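Local coordinates for short chain dehydrogenase (Salmonella typhi, PDB 3G1T), which probably acts as an NAD(P)-dependent oxidoreductase of the short-chain dehydrogenase family, on a substrate that is not known, at residues Ala31-Tyr34 with Ala35-Ala39; Ala129-Met132 with Leu133-Leu137. All blocks are in the same frame, centred on the assembly; numbering follows the deposited sequence.

In the fold
Both contacts are local packing within helices of one Rossmann fold, a seven-stranded parallel sheet in the order 3-2-1-4-5-6-7. Contact 1 comes first along the chain and closes helix 25-36, the crossover of the beta-alpha-beta unit made with strands 16-19 and 40-45. Contact 2 follows, in the middle of helix 116-142, which leads into strand 147-152. Their centres are 23 Å apart and their nearest atoms about 13 Å, so the two do not touch. In contact 1 a helix ends and the chain turns into the sheet; in contact 2 an uninterrupted helix carries buried side chains between its own subunit and the second subunit.

Contact 1: residues Ala31-Tyr34 with Ala35-Ala39; sequences ALTY and ARYGA
Tyr34 and Ala39 meet where helix 25-36 ends in a Schellman motif. Ala39 N donates to Tyr34 O at 3.0 Å, Gly38 N bonds to Ala35 O, and Gly38, with positive phi (91°), is the C-prime residue that turns the chain back. This is the tight part of the contact: Ala39 CB lies 3.1 Å from Tyr34 O and 3.9 Å from Tyr34 CB, so the methyl closes over the last turn. Tyr37 N, bonded to Thr33 O, makes a second, weak bond to Tyr34 O. The Tyr37 ring runs alongside Thr33, which presents the carbonyl oxygen in plane at the ring edge, 3.4 Å from Tyr37 CD2, while CG2 of the same threonine lies off the ring plane, 4.1 Å from Tyr37 CD2.

Arg36 stretches back along the helix, extended from CG to NE, and its packing is looser only at the tip. With CG turned beside the backbone N (chi1 -70°), its stem is pressed against the Leu32 carbonyl, Arg36 CG standing 3.2 Å from Leu32 O. The guanidinium, on the partly exposed side, merely rests one face over Leu32 CB, 3.7 Å from Arg36 NH1. The charge is met by Glu61, in a salt bridge from Arg36 NE.

The helix is the crossover between strands 16-19 and 40-45. Ala31, Tyr34 and Ala35 rest on Val41 of strand 40-45, while Leu32 and Arg36 touch His57 of helix 48-62. Thr33 and Tyr37 pack on Leu228 of helix 224-231, and Tyr34 on Met231; Tyr34 OH is hydrogen-bonded to Tyr227 O of the same helix.

Contact 2: residues Ala129-Met132 with Leu133-Leu137; sequences ATFM and LTQAL
Ala129-Met132 and Leu133-Leu137 are successive turns of helix 116-142 in the Rossmann fold, joined by regular i to i+4 backbone bonds. Leu133 N binds Ala129 O at 2.9 Å with an N-H...O angle of 170°, and equivalent bonds link Thr134 N to Thr130 O, Gln135 N to Phe131 O and Ala136 N to Met132 O.

Thr130 O is gripped twice. Besides the amide of Thr134, it accepts the hydroxyl of the same residue, with Thr134 OG1 at 2.8 Å; the two donors approach from opposite faces of the carbonyl plane. Placing OG1 beside its own backbone N (chi1 -59°) swings the hydroxyl back over the preceding turn. Thr134 OG1 also bonds to His100 NE2, and Thr134 packs on Leu149 and Phe151 of strand 147-152, so this face of the helix lies against the sheet.

Another face meets the second subunit. Phe131 and Gln135 run side by side in the same direction, the amide set obliquely to the ring with their planes 62° apart; Gln135 NE2 is 3.7 Å from Phe131 CZ. The ring stacks with Trp119 of the second subunit, and Gln135 NE2 donates to the carbonyls of Met111 and Gln114 of that subunit. Bonds at both ends of the amide should hold its rotation, consistent with a fixed place in the interface between the two subunits. The oxygen end is tied back to its own helix by one water, which donates to Gln135 OE1 at 2.9 Å and to Met132 O at 2.8 Å.

Contact 1: residues Ala31-Tyr34 with Ala35-Ala39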
ATOM      1  N   ALA A  31       7.458  14.635 -20.527  1.00 18.35           N
ATOM      2  CA  ALA A  31       6.861  14.609 -21.898  1.00 17.54           C
ATOM      3  C   ALA A  31       7.701  15.458 -22.913  1.00 16.72           C
ATOM      4  O   ALA A  31       8.094  15.016 -24.012  1.00 15.77           O
ATOM      5  CB  ALA A  31       5.424  15.017 -21.866  1.00 19.00           C
ATOM      6  N   LEU A  32       7.990  16.710 -22.546  1.00 16.46           N
ATOM      7  CA  LEU A  32       8.904  17.550 -23.329  1.00 18.04           C
ATOM      8  C   LEU A  32      10.260  16.945 -23.598  1.00 17.33           C
ATOM      9  O   LEU A  32      10.722  16.972 -24.754  1.00 16.88           O
ATOM     10  CB  LEU A  32       9.157  18.859 -22.577  1.00 20.03           C
ATOM     11  CG  LEU A  32       7.946  19.799 -22.622  1.00 24.47           C
ATOM     12  CD1 LEU A  32       8.353  20.965 -21.675  1.00 20.93           C
ATOM     13  CD2 LEU A  32       7.629  20.349 -24.012  1.00 23.39           C
ATOM     14  N   THR A  33      10.919  16.450 -22.530  1.00 16.87           N
ATOM     15  CA  THR A  33      12.260  15.879 -22.594  1.00 16.74           C
ATOM     16  C   THR A  33      12.243  14.589 -23.437  1.00 17.48           C
ATOM     17  O   THR A  33      13.089  14.388 -24.318  1.00 18.80           O
ATOM     18  CB  THR A  33      12.814  15.496 -21.185  1.00 19.77           C
ATOM     19  OG1 THR A  33      12.743  16.590 -20.278  1.00 22.04           O
ATOM     20  CG2 THR A  33      14.264  15.130 -21.281  1.00 21.40           C
ATOM     21  N   TYR A  34      11.289  13.724 -23.175  1.00 15.49           N
ATOM     22  CA  TYR A  34      11.188  12.491 -24.051  1.00 14.79           C
ATOM     23  C   TYR A  34      11.001  12.812 -25.541  1.00 16.44           C
ATOM     24  O   TYR A  34      11.688  12.217 -26.378  1.00 18.63           O
ATOM     25  CB  TYR A  34      10.111  11.535 -23.543  1.00 15.31           C
ATOM     26  CG  TYR A  34      10.345  10.926 -22.196  1.00 15.74           C
ATOM     27  CD1 TYR A  34      11.631  10.831 -21.649  1.00 15.47           C
ATOM     28  CD2 TYR A  34       9.264  10.401 -21.489  1.00 15.59           C
ATOM     29  CE1 TYR A  34      11.837  10.241 -20.377  1.00 17.14           C
ATOM     30  CE2 TYR A  34       9.426   9.794 -20.238  1.00 17.01           C
ATOM     31  CZ  TYR A  34      10.688   9.690 -19.697  1.00 16.37           C
ATOM     32  OH  TYR A  34      10.818   9.020 -18.492  1.00 17.07           O
ATOM     33  N   ALA A  35      10.123  13.781 -25.862  1.00 17.78           N
ATOM     34  CA  ALA A  35       9.957  14.266 -27.259  1.00 16.62           C
ATOM     35  C   ALA A  35      11.287  14.836 -27.813  1.00 16.90           C
ATOM     36  O   ALA A  35      11.674  14.552 -28.968  1.00 16.51           O
ATOM     37  CB  ALA A  35       8.811  15.245 -27.330  1.00 18.11           C
ATOM     38  N   ARG A  36      12.015  15.606 -27.001  1.00 18.00           N
ATOM     39  CA  ARG A  36      13.311  16.139 -27.428  1.00 19.79           C
ATOM     40  C   ARG A  36      14.401  15.099 -27.706  1.00 18.36           C
ATOM     41  O   ARG A  36      15.302  15.347 -28.557  1.00 16.72           O
ATOM     42  CB  ARG A  36      13.799  17.169 -26.425  1.00 23.38           C
ATOM     43  CG  ARG A  36      12.989  18.485 -26.442  1.00 27.32           C
ATOM     44  CD  ARG A  36      13.214  19.314 -25.142  1.00 29.15           C
ATOM     45  NE  ARG A  36      12.360  20.521 -25.140  1.00 29.10           N
ATOM     46  CZ  ARG A  36      11.977  21.190 -24.042  1.00 34.15           C
ATOM     47  NH1 ARG A  36      12.334  20.752 -22.848  1.00 28.77           N
ATOM     48  NH2 ARG A  36      11.188  22.272 -24.146  1.00 29.17           N
ATOM     49  N   TYR A  37      14.303  13.930 -27.056  1.00 18.97           N
ATOM     50  CA  TYR A  37      15.196  12.797 -27.366  1.00 17.83           C
ATOM     51  C   TYR A  37      14.557  11.839 -28.362  1.00 16.46           C
ATOM     52  O   TYR A  37      14.956  10.691 -28.389  1.00 15.39           O
ATOM     53  CB  TYR A  37      15.657  12.039 -26.088  1.00 17.62           C
ATOM     54  CG  TYR A  37      16.745  12.828 -25.368  1.00 17.33           C
ATOM     55  CD1 TYR A  37      18.080  12.501 -25.521  1.00 18.22           C
ATOM     56  CD2 TYR A  37      16.414  13.974 -24.626  1.00 18.75           C
ATOM     57  CE1 TYR A  37      19.115  13.254 -24.895  1.00 18.16           C
ATOM     58  CE2 TYR A  37      17.415  14.751 -23.992  1.00 17.96           C
ATOM     59  CZ  TYR A  37      18.764  14.385 -24.141  1.00 20.26           C
ATOM     60  OH  TYR A  37      19.758  15.135 -23.505  1.00 19.83           O
ATOM     61  N   GLY A  38      13.613  12.277 -29.185  1.00 14.44           N
ATOM     62  CA  GLY A  38      13.083  11.463 -30.339  1.00 15.61           C
ATOM     63  C   GLY A  38      11.893  10.590 -30.091  1.00 16.13           C
ATOM     64  O   GLY A  38      11.326  10.021 -31.056  1.00 17.66           O
ATOM     65  N   ALA A  39      11.379  10.592 -28.838  1.00 13.89           N
ATOM     66  CA  ALA A  39      10.133   9.813 -28.546  1.00 14.13           C
ATOM     67  C   ALA A  39       8.880  10.238 -29.231  1.00 17.04           C
ATOM     68  O   ALA A  39       8.703  11.428 -29.524  1.00 19.44           O
ATOM     69  CB  ALA A  39       9.865   9.742 -27.042  1.00 13.74           C
TER

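Contact 2: residues Ala129-Met132 with Leu133-Leu137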
ATOM      1  N   ALA A 129      -6.245   3.044  -9.294  1.00 14.66           N
ATOM      2  CA  ALA A 129      -6.356   3.474 -10.671  1.00 15.69           C
ATOM      3  C   ALA A 129      -5.040   3.340 -11.436  1.00 14.35           C
ATOM      4  O   ALA A 129      -5.025   3.086 -12.617  1.00 15.58           O
ATOM      5  CB  ALA A 129      -6.788   4.917 -10.684  1.00 17.46           C
ATOM      6  N   THR A 130      -3.910   3.509 -10.749  1.00 15.60           N
ATOM      7  CA  THR A 130      -2.632   3.367 -11.379  1.00 16.93           C
ATOM      8  C   THR A 130      -2.478   1.865 -11.745  1.00 17.20           C
ATOM      9  O   THR A 130      -2.021   1.534 -12.822  1.00 17.23           O
ATOM     10  CB  THR A 130      -1.522   3.884 -10.417  1.00 17.52           C
ATOM     11  OG1 THR A 130      -1.685   5.303 -10.237  1.00 19.51           O
ATOM     12  CG2 THR A 130      -0.163   3.604 -10.962  1.00 19.01           C
ATOM     13  N   PHE A 131      -2.915   0.976 -10.857  1.00 15.62           N
ATOM     14  CA  PHE A 131      -3.001  -0.451 -11.209  1.00 15.55           C
ATOM     15  C   PHE A 131      -3.908  -0.744 -12.399  1.00 15.78           C
ATOM     16  O   PHE A 131      -3.512  -1.423 -13.332  1.00 14.88           O
ATOM     17  CB  PHE A 131      -3.478  -1.311  -9.970  1.00 14.42           C
ATOM     18  CG  PHE A 131      -4.177  -2.608 -10.366  1.00 14.75           C
ATOM     19  CD1 PHE A 131      -3.446  -3.624 -10.977  1.00 16.50           C
ATOM     20  CD2 PHE A 131      -5.561  -2.771 -10.144  1.00 15.88           C
ATOM     21  CE1 PHE A 131      -4.083  -4.817 -11.357  1.00 16.31           C
ATOM     22  CE2 PHE A 131      -6.246  -4.024 -10.512  1.00 17.57           C
ATOM     23  CZ  PHE A 131      -5.431  -5.035 -11.149  1.00 18.23           C
ATOM     24  N   MET A 132      -5.135  -0.253 -12.361  1.00 14.64           N
ATOM     25  CA  MET A 132      -6.096  -0.501 -13.442  1.00 15.73           C
ATOM     26  C   MET A 132      -5.572  -0.053 -14.819  1.00 16.84           C
ATOM     27  O   MET A 132      -5.707  -0.790 -15.828  1.00 17.53           O
ATOM     28  CB  MET A 132      -7.398   0.187 -13.141  1.00 15.60           C
ATOM     29  CG  MET A 132      -8.310  -0.644 -12.120  1.00 20.80           C
ATOM     30  SD  MET A 132     -10.028  -0.082 -11.854  1.00 12.87           S
ATOM     31  CE  MET A 132      -9.723   1.517 -11.096  1.00 23.94           C
ATOM     32  N   LEU A 133      -5.070   1.194 -14.868  1.00 16.98           N
ATOM     33  CA  LEU A 133      -4.394   1.715 -16.084  1.00 17.07           C
ATOM     34  C   LEU A 133      -3.214   0.848 -16.534  1.00 17.59           C
ATOM     35  O   LEU A 133      -3.134   0.451 -17.717  1.00 17.54           O
ATOM     36  CB  LEU A 133      -3.917   3.164 -15.856  1.00 14.65           C
ATOM     37  CG  LEU A 133      -3.322   3.844 -17.109  1.00 10.08           C
ATOM     38  CD1 LEU A 133      -4.333   3.770 -18.341  1.00 14.74           C
ATOM     39  CD2 LEU A 133      -2.969   5.310 -16.638  1.00 15.85           C
ATOM     40  N   THR A 134      -2.352   0.467 -15.592  1.00 15.59           N
ATOM     41  CA  THR A 134      -1.245  -0.448 -15.907  1.00 16.27           C
ATOM     42  C   THR A 134      -1.721  -1.761 -16.542  1.00 17.60           C
ATOM     43  O   THR A 134      -1.212  -2.161 -17.585  1.00 16.58           O
ATOM     44  CB  THR A 134      -0.388  -0.799 -14.665  1.00 16.91           C
ATOM     45  OG1 THR A 134       0.158   0.408 -14.093  1.00 18.63           O
ATOM     46  CG2 THR A 134       0.839  -1.777 -15.093  1.00 18.87           C
ATOM     47  N   GLN A 135      -2.715  -2.371 -15.920  1.00 18.58           N
ATOM     48  CA  GLN A 135      -3.178  -3.682 -16.401  1.00 16.80           C
ATOM     49  C   GLN A 135      -3.675  -3.579 -17.815  1.00 15.30           C
ATOM     50  O   GLN A 135      -3.457  -4.507 -18.648  1.00 15.29           O
ATOM     51  CB  GLN A 135      -4.213  -4.209 -15.460  1.00 18.82           C
ATOM     52  CG  GLN A 135      -5.006  -5.404 -15.998  1.00 19.80           C
ATOM     53  CD  GLN A 135      -6.011  -5.875 -14.979  1.00 18.97           C
ATOM     54  OE1 GLN A 135      -7.081  -5.284 -14.814  1.00 21.25           O
ATOM     55  NE2 GLN A 135      -5.657  -6.958 -14.270  1.00 19.28           N
ATOM     56  N   ALA A 136      -4.390  -2.485 -18.117  1.00 17.07           N
ATOM     57  CA  ALA A 136      -4.953  -2.320 -19.464  1.00 17.18           C
ATOM     58  C   ALA A 136      -3.910  -2.127 -20.575  1.00 17.97           C
ATOM     59  O   ALA A 136      -4.254  -2.370 -21.752  1.00 18.35           O
ATOM     60  CB  ALA A 136      -5.872  -1.149 -19.470  1.00 18.09           C
ATOM     61  N   LEU A 137      -2.722  -1.587 -20.205  1.00 17.30           N
ATOM     62  CA  LEU A 137      -1.579  -1.312 -21.078  1.00 16.16           C
ATOM     63  C   LEU A 137      -0.511  -2.401 -21.134  1.00 16.87           C
ATOM     64  O   LEU A 137       0.401  -2.317 -21.965  1.00 17.47           O
ATOM     65  CB  LEU A 137      -0.916   0.017 -20.635  1.00 17.27           C
ATOM     66  CG  LEU A 137      -1.959   1.168 -20.620  1.00 15.99           C
ATOM     67  CD1 LEU A 137      -1.243   2.381 -20.027  1.00 16.31           C
ATOM     68  CD2 LEU A 137      -2.335   1.475 -22.062  1.00 16.93           C
TER
HETATM   69  O   HOH W   1      -7.749  -2.672 -15.945  1.00 25.92           O